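Glycosyl hydrolase family 88 (Pedobacter heparinus, PDB 3WIW) hydrolyses unsaturated glucuronyl saccharides derived from heparin, as a glycoside hydrolase of family 88 with an alpha6/alpha6-barrel fold. Local coordinates at residues A[257-262]-A[320-325]; A[197-202]-A[265-270]; A[73-78]-A[103-108]; A[123-128]-A[138-143]; A[362-365]-A[369-372]. All blocks are in the same frame, centred on the assembly; numbering follows the deposited sequence. Where two conformers were deposited one is given.

How the contacts relate
From the N terminus, contact 3 comes first. It closes over helices 77-89 and 92-103 and packs the loop before helix 117-132 against the start of helix 77-89. Contact 4 follows in series and joins the successive helices 117-132 and 138-150. The two touch where Y125 meets L103 and D106. Contacts 2 and 1 cross. Contact 2 joins helix 192-208 to helix 265-279, and contact 1 opens on helix 245-262 before contact 2 has closed, then ends after helix 306-322. Their centres are about 11 Å apart, and Y259 and T262 touch K265, F267 and I268. Contact 5 closes a short loop before the last helix, far from contacts 1, 2 and 4.

Contact 1: residues A[257-262]-A[320-325]; sequences MSYKDT and STQVKD
Q322 lies alongside the ring edge of Y259 and ends at K260. This is one of two deposited conformers of Q322, so its details hold for that copy. Q322 CB comes first, 4.0 Å from Y259 CE2. Q322 CG lies 4.1 Å from Y259 CD2. The amide carbon is nearer, with Q322 CD 3.7 Å from Y259 CD2, close to the plane of the ring. The amide is turned steeply to that ring, by 74°, and the glutamine and the tyrosine pass alongside, pointing opposite ways. At the tip Q322 NE2 packs 3.6 Å from K260 CB and is hydrogen-bonded to T256 O, one turn before K260 in helix 245-262. OE1 is buried here and has no partner in the model.

The extended chain of K260 leads its amine away to a salt bridge with D318. A water links the two segments: it donates to Q322 O at 2.7 Å and meets Y259 OH, in the plane of the ring, at 3.2 Å.

Within the alpha6/alpha6 barrel the contact joins the C-terminal ends of helices 245-262 and 306-322. Helix 265-279 meets Y259 and V323, and helix 375-392 meets K260 and T321.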
# COMPACT_ATOMS: atom_id res chain seq x y z
N MET A 257 -6.27 -3.35 -8.51
CA MET A 257 -6.37 -1.93 -8.83
C MET A 257 -6.19 -1.69 -10.34
O MET A 257 -6.90 -0.87 -10.93
CB MET A 257 -5.38 -1.14 -7.97
CG MET A 257 -5.19 0.32 -8.34
SD MET A 257 -4.01 0.61 -9.70
CE MET A 257 -2.50 0.00 -8.92
N SER A 258 -5.25 -2.39 -10.99
CA SER A 258 -5.07 -2.20 -12.44
C SER A 258 -6.32 -2.64 -13.18
O SER A 258 -6.68 -2.01 -14.17
CB SER A 258 -3.87 -2.99 -12.95
OG SER A 258 -2.65 -2.38 -12.54
N TYR A 259 -6.97 -3.72 -12.74
CA TYR A 259 -8.26 -4.09 -13.32
C TYR A 259 -9.30 -2.97 -13.14
O TYR A 259 -9.98 -2.57 -14.09
CB TYR A 259 -8.80 -5.43 -12.81
CG TYR A 259 -10.15 -5.73 -13.45
CD1 TYR A 259 -10.24 -6.07 -14.80
CD2 TYR A 259 -11.33 -5.59 -12.73
CE1 TYR A 259 -11.47 -6.33 -15.38
CE2 TYR A 259 -12.56 -5.86 -13.30
CZ TYR A 259 -12.62 -6.22 -14.63
OH TYR A 259 -13.84 -6.48 -15.20
N LYS A 260 -9.41 -2.46 -11.92
CA LYS A 260 -10.39 -1.42 -11.61
C LYS A 260 -10.20 -0.22 -12.54
O LYS A 260 -11.18 0.35 -13.04
CB LYS A 260 -10.22 -1.00 -10.16
CG LYS A 260 -11.21 0.02 -9.63
CD LYS A 260 -10.85 0.21 -8.14
CE LYS A 260 -11.88 0.94 -7.32
NZ LYS A 260 -11.33 1.04 -5.93
N ASP A 261 -8.95 0.15 -12.79
CA ASP A 261 -8.64 1.36 -13.53
C ASP A 261 -8.55 1.19 -15.05
O ASP A 261 -8.63 2.18 -15.77
CB ASP A 261 -7.35 1.97 -12.99
CG ASP A 261 -7.48 2.47 -11.55
OD1 ASP A 261 -8.59 2.49 -10.99
OD2 ASP A 261 -6.44 2.85 -10.98
N THR A 262 -8.38 -0.04 -15.54
CA THR A 262 -8.24 -0.26 -17.00
C THR A 262 -9.31 -1.16 -17.59
O THR A 262 -9.52 -1.15 -18.80
CB THR A 262 -6.89 -0.92 -17.36
OG1 THR A 262 -6.89 -2.28 -16.90
CG2 THR A 262 -5.73 -0.16 -16.77
N SER A 320 -13.49 -8.84 -4.50
CA SER A 320 -14.79 -9.46 -4.27
C SER A 320 -15.93 -8.77 -5.05
O SER A 320 -16.94 -9.42 -5.39
CB SER A 320 -15.12 -9.52 -2.77
OG SER A 320 -15.61 -8.30 -2.27
N THR A 321 -15.77 -7.48 -5.35
CA THR A 321 -16.81 -6.74 -6.06
C THR A 321 -16.64 -6.79 -7.57
O THR A 321 -17.54 -6.38 -8.32
CB THR A 321 -16.86 -5.26 -5.62
OG1 THR A 321 -15.69 -4.57 -6.09
CG2 THR A 321 -16.96 -5.16 -4.10
N GLN A 322 -15.48 -7.25 -8.03
CA GLN A 322 -15.13 -7.24 -9.45
C GLN A 322 -15.40 -8.57 -10.14
O GLN A 322 -15.71 -8.62 -11.33
CB GLN A 322 -13.65 -6.89 -9.64
CG GLN A 322 -13.25 -5.53 -9.15
CD GLN A 322 -11.75 -5.42 -9.02
OE1 GLN A 322 -11.03 -6.42 -8.97
NE2 GLN A 322 -11.27 -4.20 -8.95
N VAL A 323 -15.28 -9.66 -9.38
CA VAL A 323 -15.35 -11.00 -9.96
C VAL A 323 -16.76 -11.57 -9.95
O VAL A 323 -17.65 -11.02 -9.32
CB VAL A 323 -14.45 -12.01 -9.19
CG1 VAL A 323 -12.99 -11.58 -9.21
CG2 VAL A 323 -14.95 -12.19 -7.77
N LYS A 324 -16.91 -12.70 -10.65
CA LYS A 324 -18.17 -13.41 -10.80
C LYS A 324 -18.75 -13.89 -9.47
O LYS A 324 -19.91 -13.62 -9.15
CB LYS A 324 -17.96 -14.60 -11.74
CG LYS A 324 -19.10 -14.85 -12.71
CD LYS A 324 -18.58 -15.39 -14.04
CE LYS A 324 -17.90 -16.75 -13.90
NZ LYS A 324 -17.36 -17.22 -15.21
N ASP A 325 -17.95 -14.61 -8.69
CA ASP A 325 -18.39 -15.02 -7.36
C ASP A 325 -17.34 -14.66 -6.31
O ASP A 325 -16.32 -15.33 -6.13
CB ASP A 325 -18.82 -16.49 -7.30
CG ASP A 325 -17.67 -17.46 -7.50
OD1 ASP A 325 -16.73 -17.13 -8.26
OD2 ASP A 325 -17.71 -18.55 -6.88
O HOH W 1 -16.07 -6.43 -12.89

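Contact 2: residues A[197-202]-A[265-270]; sequences AAKTHA and KKFIEH
The helix turn at K199 is held by a bond of 2.9 Å from H201 N to A197 O. A second backbone bond, from A202 N to A198 O, carries the turn on to A202. Across the contact the meeting is apolar, and F267 does most of it.

F267 points its ring at the other helix, with CG opposite its own carbonyl carbon (chi1 -64°). The far end of the ring does the touching. F267 CZ lies 3.7 Å from A202 CB, and F267 CE1 lies 3.8 Å from the same A202 CB. The methyl approaches the ring obliquely. K199 comes in differently: its CG is in the ring plane, at the edge, 4.0 Å from F267 CZ. Further out, K199 CE passes 4.0 Å from F267 CE2. The lysine chain is fully extended, and this takes NZ past the ring to a salt bridge with D264 OD2. D264 OD1 accepts from K266 N, so one carboxylate ties K199 to the start of the helix that bears F267.

With an alanine at F267, a gap beside A202 is likely to open and the K199 chain would probably lose the ring edge it packs on.

In the alpha6/alpha6 barrel this contact joins helix 192-208 to helix 265-279. V203 and M206 of the first helix also touch F267. Helix 245-262 adds S258 and T262 to the same ring, and Y183 of helix 175-188 packs on A202.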
# COMPACT_ATOMS: atom_id res chain seq x y z
N ALA A 197 1.44 4.12 -20.18
CA ALA A 197 2.71 3.72 -19.56
C ALA A 197 2.45 2.87 -18.32
O ALA A 197 3.12 1.87 -18.09
CB ALA A 197 3.53 4.95 -19.20
N ALA A 198 1.48 3.29 -17.50
CA ALA A 198 1.14 2.54 -16.31
C ALA A 198 0.67 1.15 -16.72
O ALA A 198 1.09 0.13 -16.14
CB ALA A 198 0.06 3.29 -15.54
N LYS A 199 -0.20 1.09 -17.74
CA LYS A 199 -0.74 -0.20 -18.15
C LYS A 199 0.39 -1.09 -18.69
O LYS A 199 0.47 -2.27 -18.35
CB LYS A 199 -1.83 -0.02 -19.20
CG LYS A 199 -2.46 -1.37 -19.55
CD LYS A 199 -3.64 -1.25 -20.49
CE LYS A 199 -4.30 -2.63 -20.60
NZ LYS A 199 -5.44 -2.61 -21.54
N THR A 200 1.28 -0.51 -19.47
CA THR A 200 2.44 -1.27 -19.98
C THR A 200 3.31 -1.81 -18.84
O THR A 200 3.72 -2.98 -18.86
CB THR A 200 3.29 -0.42 -20.93
OG1 THR A 200 2.48 -0.06 -22.06
CG2 THR A 200 4.51 -1.21 -21.42
N HIS A 201 3.57 -0.99 -17.83
CA HIS A 201 4.32 -1.45 -16.67
C HIS A 201 3.66 -2.69 -16.04
O HIS A 201 4.33 -3.67 -15.70
CB HIS A 201 4.45 -0.32 -15.64
CG HIS A 201 5.27 -0.69 -14.45
ND1 HIS A 201 6.51 -0.11 -14.20
CD2 HIS A 201 5.07 -1.59 -13.45
CE1 HIS A 201 7.02 -0.64 -13.11
NE2 HIS A 201 6.16 -1.53 -12.62
N ALA A 202 2.34 -2.64 -15.87
CA ALA A 202 1.61 -3.76 -15.29
C ALA A 202 1.73 -5.01 -16.16
O ALA A 202 1.86 -6.13 -15.62
CB ALA A 202 0.14 -3.39 -15.07
N LYS A 265 -9.30 -7.56 -18.65
CA LYS A 265 -9.58 -8.83 -17.98
C LYS A 265 -8.32 -9.64 -17.63
O LYS A 265 -8.34 -10.43 -16.69
CB LYS A 265 -10.56 -9.65 -18.81
CG LYS A 265 -11.98 -9.11 -18.78
CD LYS A 265 -12.58 -9.19 -17.39
CE LYS A 265 -14.03 -8.75 -17.40
NZ LYS A 265 -14.79 -9.39 -18.50
N LYS A 266 -7.23 -9.43 -18.36
CA LYS A 266 -5.98 -10.13 -18.04
C LYS A 266 -5.54 -9.82 -16.61
O LYS A 266 -5.00 -10.68 -15.90
CB LYS A 266 -4.86 -9.74 -18.98
CG LYS A 266 -5.06 -10.24 -20.38
CD LYS A 266 -3.94 -9.75 -21.27
CE LYS A 266 -4.11 -10.26 -22.69
NZ LYS A 266 -2.92 -9.94 -23.53
N PHE A 267 -5.79 -8.60 -16.15
CA PHE A 267 -5.40 -8.21 -14.81
C PHE A 267 -6.25 -8.87 -13.73
O PHE A 267 -5.73 -9.27 -12.69
CB PHE A 267 -5.45 -6.69 -14.67
CG PHE A 267 -4.47 -5.95 -15.55
CD1 PHE A 267 -3.23 -6.49 -15.88
CD2 PHE A 267 -4.79 -4.68 -16.02
CE1 PHE A 267 -2.33 -5.76 -16.68
CE2 PHE A 267 -3.91 -3.97 -16.83
CZ PHE A 267 -2.68 -4.50 -17.14
N ILE A 268 -7.56 -8.98 -13.94
CA ILE A 268 -8.40 -9.63 -12.94
C ILE A 268 -8.11 -11.13 -12.88
O ILE A 268 -8.09 -11.74 -11.80
CB ILE A 268 -9.92 -9.33 -13.11
CG1 ILE A 268 -10.71 -9.71 -11.86
CG2 ILE A 268 -10.50 -10.04 -14.32
CD1 ILE A 268 -12.19 -9.35 -11.95
N GLU A 269 -7.86 -11.74 -14.03
CA GLU A 269 -7.48 -13.15 -14.05
C GLU A 269 -6.20 -13.34 -13.26
O GLU A 269 -6.09 -14.25 -12.44
CB GLU A 269 -7.28 -13.64 -15.49
CG GLU A 269 -8.56 -13.64 -16.33
CD GLU A 269 -8.29 -13.71 -17.83
OE1 GLU A 269 -7.11 -13.66 -18.25
OE2 GLU A 269 -9.28 -13.81 -18.60
N HIS A 270 -5.23 -12.46 -13.47
CA HIS A 270 -3.96 -12.56 -12.74
C HIS A 270 -4.18 -12.35 -11.24
O HIS A 270 -3.64 -13.10 -10.41
CB HIS A 270 -2.94 -11.60 -13.31
CG HIS A 270 -1.53 -11.93 -12.93
ND1 HIS A 270 -0.91 -13.10 -13.32
CD2 HIS A 270 -0.62 -11.24 -12.22
CE1 HIS A 270 0.32 -13.11 -12.86
NE2 HIS A 270 0.52 -12.00 -12.18

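Contact 3: residues A[73-78]-A[103-108]; sequences WTTGFF and LALDTI
T75 and L105 meet end on, and T75 meets I108 in the same way. The two branches of T75 share the work. T75 OG1 stands opposite the backbone N (chi1 -163°) and comes 3.7 Å from L105 CD2. T75 CG2 takes the place between N and the carbonyl carbon, and from there it lies 3.6 Å from I108 CD1.

L105 spreads its two methyls over the backbone and side chain of the other segment. CD2 faces the end of T75. L105 CD1 lies 3.7 Å from T75 O and 3.9 Å from G76 CA. The hydroxyl of the buried T75 is hydrogen-bonded to A68 O and N55 ND2. These two bonds are likely to hold the rotation of T75 and with it the direction of CG2. An alanine at L105 is likely to open a gap over G76 and take away part of the apolar packing on T75, leaving I108 alone against its CG2.

L105 and I108 belong to the chain that turns after helix 92-103, through a type I turn from L103 to D106. I108 lies about 8 Å from D116, the predicted nucleophile, between side chains. The contact seats this loop on the entry to helix 77-89. L117 and L121 of helix 117-132 pack on I108, and strand 55-59 supplies N55.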
# COMPACT_ATOMS: atom_id res chain seq x y z
N TRP A 73 9.97 7.65 1.73
CA TRP A 73 8.95 7.03 0.88
C TRP A 73 7.61 6.80 1.57
O TRP A 73 6.58 6.63 0.89
CB TRP A 73 9.45 5.72 0.30
CG TRP A 73 9.39 4.52 1.23
CD1 TRP A 73 10.35 4.11 2.11
CD2 TRP A 73 8.33 3.55 1.32
NE1 TRP A 73 9.96 2.93 2.74
CE2 TRP A 73 8.72 2.57 2.26
CE3 TRP A 73 7.09 3.41 0.67
CZ2 TRP A 73 7.91 1.48 2.59
CZ3 TRP A 73 6.29 2.33 0.99
CH2 TRP A 73 6.70 1.37 1.95
N THR A 74 7.60 6.78 2.91
CA THR A 74 6.38 6.54 3.65
C THR A 74 5.69 7.83 4.06
O THR A 74 4.68 7.77 4.73
CB THR A 74 6.62 5.72 4.95
OG1 THR A 74 7.22 6.57 5.94
CG2 THR A 74 7.50 4.48 4.70
N THR A 75 6.22 9.00 3.66
CA THR A 75 5.77 10.24 4.28
C THR A 75 4.30 10.59 3.96
O THR A 75 3.64 11.29 4.73
CB THR A 75 6.73 11.38 3.90
OG1 THR A 75 6.53 12.47 4.79
CG2 THR A 75 6.51 11.84 2.46
N GLY A 76 3.79 10.12 2.83
CA GLY A 76 2.42 10.40 2.44
C GLY A 76 1.37 9.59 3.16
O GLY A 76 0.18 9.95 3.08
N PHE A 77 1.74 8.49 3.82
CA PHE A 77 0.73 7.61 4.40
C PHE A 77 -0.07 8.24 5.54
O PHE A 77 -1.28 8.10 5.57
CB PHE A 77 1.34 6.28 4.86
CG PHE A 77 1.79 5.42 3.71
CD1 PHE A 77 0.86 4.89 2.81
CD2 PHE A 77 3.14 5.13 3.54
CE1 PHE A 77 1.25 4.06 1.76
CE2 PHE A 77 3.56 4.32 2.48
CZ PHE A 77 2.61 3.79 1.58
N PHE A 78 0.58 8.93 6.48
CA PHE A 78 -0.14 9.52 7.61
C PHE A 78 -1.22 10.54 7.16
O PHE A 78 -2.37 10.40 7.57
CB PHE A 78 0.81 10.12 8.62
CG PHE A 78 0.11 10.72 9.80
CD1 PHE A 78 -0.60 9.91 10.70
CD2 PHE A 78 0.16 12.08 10.03
CE1 PHE A 78 -1.24 10.47 11.79
CE2 PHE A 78 -0.47 12.65 11.11
CZ PHE A 78 -1.18 11.85 12.01
N LEU A 103 -0.53 19.46 3.01
CA LEU A 103 0.08 20.62 2.35
C LEU A 103 1.55 20.79 2.72
O LEU A 103 2.31 21.45 2.01
CB LEU A 103 -0.69 21.92 2.61
CG LEU A 103 -2.08 21.96 1.99
CD1 LEU A 103 -2.87 23.21 2.46
CD2 LEU A 103 -2.01 21.94 0.44
N ALA A 104 1.96 20.18 3.84
CA ALA A 104 3.36 20.19 4.24
C ALA A 104 4.24 19.36 3.30
O ALA A 104 5.46 19.41 3.42
CB ALA A 104 3.52 19.70 5.67
N LEU A 105 3.63 18.61 2.38
CA LEU A 105 4.37 17.74 1.47
C LEU A 105 4.55 18.34 0.07
O LEU A 105 4.92 17.64 -0.88
CB LEU A 105 3.70 16.37 1.39
CG LEU A 105 3.70 15.59 2.72
CD1 LEU A 105 3.11 14.20 2.52
CD2 LEU A 105 5.11 15.54 3.34
N ASP A 106 4.30 19.64 -0.06
CA ASP A 106 4.35 20.34 -1.34
C ASP A 106 5.63 20.06 -2.13
O ASP A 106 5.58 19.90 -3.35
CB ASP A 106 4.19 21.84 -1.07
CG ASP A 106 4.27 22.68 -2.33
OD1 ASP A 106 5.40 23.03 -2.74
OD2 ASP A 106 3.21 22.97 -2.92
N THR A 107 6.77 20.00 -1.44
CA THR A 107 8.06 19.85 -2.12
C THR A 107 8.19 18.55 -2.91
O THR A 107 9.02 18.45 -3.82
CB THR A 107 9.27 19.96 -1.15
OG1 THR A 107 9.12 19.02 -0.07
CG2 THR A 107 9.43 21.38 -0.60
N ILE A 108 7.37 17.55 -2.58
CA ILE A 108 7.48 16.26 -3.26
C ILE A 108 7.15 16.36 -4.75
O ILE A 108 7.57 15.53 -5.54
CB ILE A 108 6.65 15.18 -2.56
CG1 ILE A 108 7.03 15.13 -1.08
CG2 ILE A 108 6.90 13.81 -3.20
CD1 ILE A 108 6.22 14.11 -0.32

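Contact 4: residues A[123-128]-A[138-143]; sequences CSYGNA and LKPLEN
Y125 and L141 both hold CG opposite their own carbonyl carbon (chi1 -81° in the tyrosine), which brings the Y125 ring over P140 and the L141 methyls onto the Y125 backbone. The ring presents one face to the proline. P140 CB lies 4.2 Å from the centroid of the Y125 ring, 28° off its normal, in a CH-pi contact. P140 CG is 3.7 Å from Y125 CE2. The two side chains cross at about a right angle.

L141 fills the other part of the contact. L141 CD2 lies 3.7 Å from Y125 CB and equally close to G126 N, against the helix backbone. L141 CD1 meets Y125 O at 3.7 Å.

The pair of helices is a consecutive one in the alpha6/alpha6 barrel. Helix 117-132 and helix 138-150 are joined by a short link and run in broadly opposed directions. The axes of the two short segments pass 9.5 Å apart with a signed crossing angle of -131°. The first helix widens to a pi-type turn at 123-126, just where Y125 and G126 meet L141.

Y125 also packs on T102 and L103 of helix 92-103 and on D106 in the loop beyond it. On the far side of its helix from this contact, N127 ND2 donates to C123 O at 2.9 Å and is also bonded to Y379 OH. K139, whose CB points away from helix 117-132, forms a salt bridge with E142, its NZ 3.1 Å from E142 OE1 and above the carboxylate plane.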
# COMPACT_ATOMS: atom_id res chain seq x y z
N CYS A 123 -1.21 9.11 -2.21
CA CYS A 123 -1.88 8.83 -0.94
C CYS A 123 -2.25 10.07 -0.14
O CYS A 123 -3.16 10.01 0.67
CB CYS A 123 -1.03 7.90 -0.05
SG CYS A 123 -0.70 6.27 -0.76
N SER A 124 -1.54 11.17 -0.37
CA SER A 124 -1.78 12.37 0.42
C SER A 124 -2.63 13.36 -0.38
O SER A 124 -3.85 13.43 -0.19
CB SER A 124 -0.43 12.97 0.88
OG SER A 124 0.41 13.23 -0.22
N TYR A 125 -1.99 14.06 -1.31
CA TYR A 125 -2.67 14.98 -2.22
C TYR A 125 -3.76 14.29 -3.03
O TYR A 125 -4.80 14.89 -3.29
CB TYR A 125 -1.69 15.64 -3.19
CG TYR A 125 -0.93 16.81 -2.62
CD1 TYR A 125 0.15 16.61 -1.76
CD2 TYR A 125 -1.31 18.12 -2.90
CE1 TYR A 125 0.83 17.67 -1.22
CE2 TYR A 125 -0.62 19.19 -2.36
CZ TYR A 125 0.45 18.97 -1.53
OH TYR A 125 1.13 20.04 -1.00
N GLY A 126 -3.53 13.04 -3.46
CA GLY A 126 -4.53 12.37 -4.29
C GLY A 126 -5.84 12.17 -3.55
O GLY A 126 -6.93 12.49 -4.05
N ASN A 127 -5.73 11.63 -2.33
CA ASN A 127 -6.91 11.50 -1.48
C ASN A 127 -7.53 12.86 -1.16
O ASN A 127 -8.76 12.99 -1.17
CB ASN A 127 -6.56 10.73 -0.20
CG ASN A 127 -6.59 9.24 -0.41
OD1 ASN A 127 -7.55 8.72 -1.00
ND2 ASN A 127 -5.54 8.56 -0.00
N ALA A 128 -6.70 13.86 -0.89
CA ALA A 128 -7.17 15.19 -0.57
C ALA A 128 -8.03 15.73 -1.72
O ALA A 128 -9.12 16.26 -1.49
CB ALA A 128 -5.98 16.11 -0.38
N LEU A 138 -4.26 20.35 -6.85
CA LEU A 138 -4.19 19.83 -8.20
C LEU A 138 -2.83 20.01 -8.88
O LEU A 138 -2.31 19.06 -9.48
CB LEU A 138 -5.33 20.40 -9.04
CG LEU A 138 -5.53 19.69 -10.39
CD1 LEU A 138 -5.88 18.23 -10.17
CD2 LEU A 138 -6.62 20.39 -11.18
N LYS A 139 -2.26 21.21 -8.83
CA LYS A 139 -0.98 21.41 -9.51
C LYS A 139 0.15 20.50 -8.97
O LYS A 139 0.91 19.95 -9.77
CB LYS A 139 -0.56 22.89 -9.54
CG LYS A 139 0.61 23.17 -10.48
CD LYS A 139 0.25 22.82 -11.93
CE LYS A 139 1.34 23.19 -12.92
NZ LYS A 139 0.85 23.02 -14.32
N PRO A 140 0.27 20.33 -7.64
CA PRO A 140 1.30 19.40 -7.17
C PRO A 140 1.07 17.98 -7.72
O PRO A 140 2.03 17.29 -8.06
CB PRO A 140 1.13 19.48 -5.65
CG PRO A 140 0.67 20.90 -5.41
CD PRO A 140 -0.32 21.09 -6.52
N LEU A 141 -0.19 17.56 -7.82
CA LEU A 141 -0.48 16.27 -8.43
C LEU A 141 -0.05 16.20 -9.89
O LEU A 141 0.50 15.18 -10.32
CB LEU A 141 -1.95 15.91 -8.29
CG LEU A 141 -2.38 15.47 -6.89
CD1 LEU A 141 -3.90 15.48 -6.79
CD2 LEU A 141 -1.83 14.07 -6.55
N GLU A 142 -0.31 17.25 -10.65
CA GLU A 142 0.08 17.26 -12.04
C GLU A 142 1.59 17.22 -12.19
O GLU A 142 2.11 16.45 -13.00
CB GLU A 142 -0.51 18.47 -12.73
CG GLU A 142 -0.34 18.45 -14.24
CD GLU A 142 -0.89 19.69 -14.92
OE1 GLU A 142 -1.20 20.67 -14.21
OE2 GLU A 142 -1.01 19.68 -16.16
N ASN A 143 2.30 18.03 -11.41
CA ASN A 143 3.76 18.04 -11.49
C ASN A 143 4.34 16.68 -11.09
O ASN A 143 5.26 16.18 -11.75
CB ASN A 143 4.36 19.14 -10.61
CG ASN A 143 4.18 20.51 -11.21
OD1 ASN A 143 4.03 20.66 -12.43
ND2 ASN A 143 4.18 21.53 -10.36

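Contact 5: residues A[362-365]-A[369-372]; sequences GALL and EIDT
The loop that joins G362 to E369 lies beside the predicted substrate-binding residue R246, whose NH2 is hydrogen-bonded to G362 O. Its two arms are joined by one backbone bond: G362 N donates to E369 O at 2.8 Å. The bond is nearly straight, 169° at the hydrogen, but the donor stands above the carbonyl plane.

G362 is tightly placed. The CB of E369 packs 3.9 Å from G362 CA, and a side chain on the glycine would run into E369 OE1. The carboxylate of E369 is engaged elsewhere. Its OE2 makes a salt bridge with R57 NE and a hydrogen bond with S58 OG. These partners would be expected to keep the acid charged and hold it on strand 55-59.

Further along, L364 and I370 meet as apolar side chains. With I370 CG1 turned from its own carbonyl carbon (chi1 -58°) and the chain extended beyond it, CD1 reaches the other arm. There I370 CD1 lies 4.0 Å from L364 CG and 3.8 Å from L364 O. I370 CG1 comes 4.0 Å from L364 CA, and I370 CG2 is 4.2 Å from L364 CD1.

D371 and T372 form a G1 beta bulge opposite S360, with backbone bonds between T372 and S360. In the chain the loop lies between strand 360-361 and the last helix, 375-392. T372 OG1 is bonded to V59 N of strand 55-59, while L364 rests on W292 and P303 in loops and A363 touches Q236.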
# COMPACT_ATOMS: atom_id res chain seq x y z
N GLY A 362 9.21 -4.24 8.68
CA GLY A 362 9.74 -3.46 7.58
C GLY A 362 10.72 -4.25 6.72
O GLY A 362 10.47 -4.51 5.54
N ALA A 363 11.86 -4.64 7.30
CA ALA A 363 12.89 -5.36 6.54
C ALA A 363 13.68 -6.23 7.51
O ALA A 363 14.70 -5.81 8.08
CB ALA A 363 13.81 -4.36 5.77
N LEU A 364 13.23 -7.47 7.67
CA LEU A 364 13.74 -8.30 8.76
C LEU A 364 15.23 -8.61 8.62
O LEU A 364 15.98 -8.56 9.60
CB LEU A 364 12.93 -9.60 8.86
CG LEU A 364 13.21 -10.40 10.12
CD1 LEU A 364 11.87 -10.87 10.70
CD2 LEU A 364 14.10 -11.56 9.80
N LEU A 365 15.67 -8.91 7.40
CA LEU A 365 17.08 -9.28 7.21
C LEU A 365 18.02 -8.08 7.37
O LEU A 365 19.24 -8.26 7.42
CB LEU A 365 17.31 -9.96 5.86
CG LEU A 365 16.62 -11.30 5.64
CD1 LEU A 365 17.19 -12.02 4.41
CD2 LEU A 365 16.68 -12.22 6.84
N GLU A 369 12.86 -2.24 11.63
CA GLU A 369 11.42 -2.15 11.85
C GLU A 369 10.79 -3.53 12.01
O GLU A 369 9.78 -3.85 11.37
CB GLU A 369 10.75 -1.32 10.73
CG GLU A 369 11.18 0.16 10.77
CD GLU A 369 10.66 1.00 9.62
OE1 GLU A 369 10.64 0.51 8.48
OE2 GLU A 369 10.26 2.17 9.85
N ILE A 370 11.36 -4.34 12.89
CA ILE A 370 10.80 -5.66 13.13
C ILE A 370 9.80 -5.59 14.27
O ILE A 370 10.16 -5.25 15.40
CB ILE A 370 11.89 -6.70 13.48
CG1 ILE A 370 12.93 -6.81 12.34
CG2 ILE A 370 11.24 -8.06 13.75
CD1 ILE A 370 14.18 -7.61 12.75
N ASP A 371 8.55 -5.93 13.97
CA ASP A 371 7.48 -6.03 14.98
C ASP A 371 7.17 -4.66 15.59
O ASP A 371 7.30 -4.45 16.79
CB ASP A 371 7.77 -7.11 16.06
CG ASP A 371 6.54 -7.44 16.87
OD1 ASP A 371 5.44 -7.02 16.49
OD2 ASP A 371 6.64 -8.10 17.90
N THR A 372 6.75 -3.73 14.73
CA THR A 372 6.47 -2.35 15.09
C THR A 372 5.25 -1.91 14.31
O THR A 372 4.98 -2.43 13.22
CB THR A 372 7.67 -1.38 14.66
OG1 THR A 372 7.25 -0.01 14.74
CG2 THR A 372 8.07 -1.58 13.22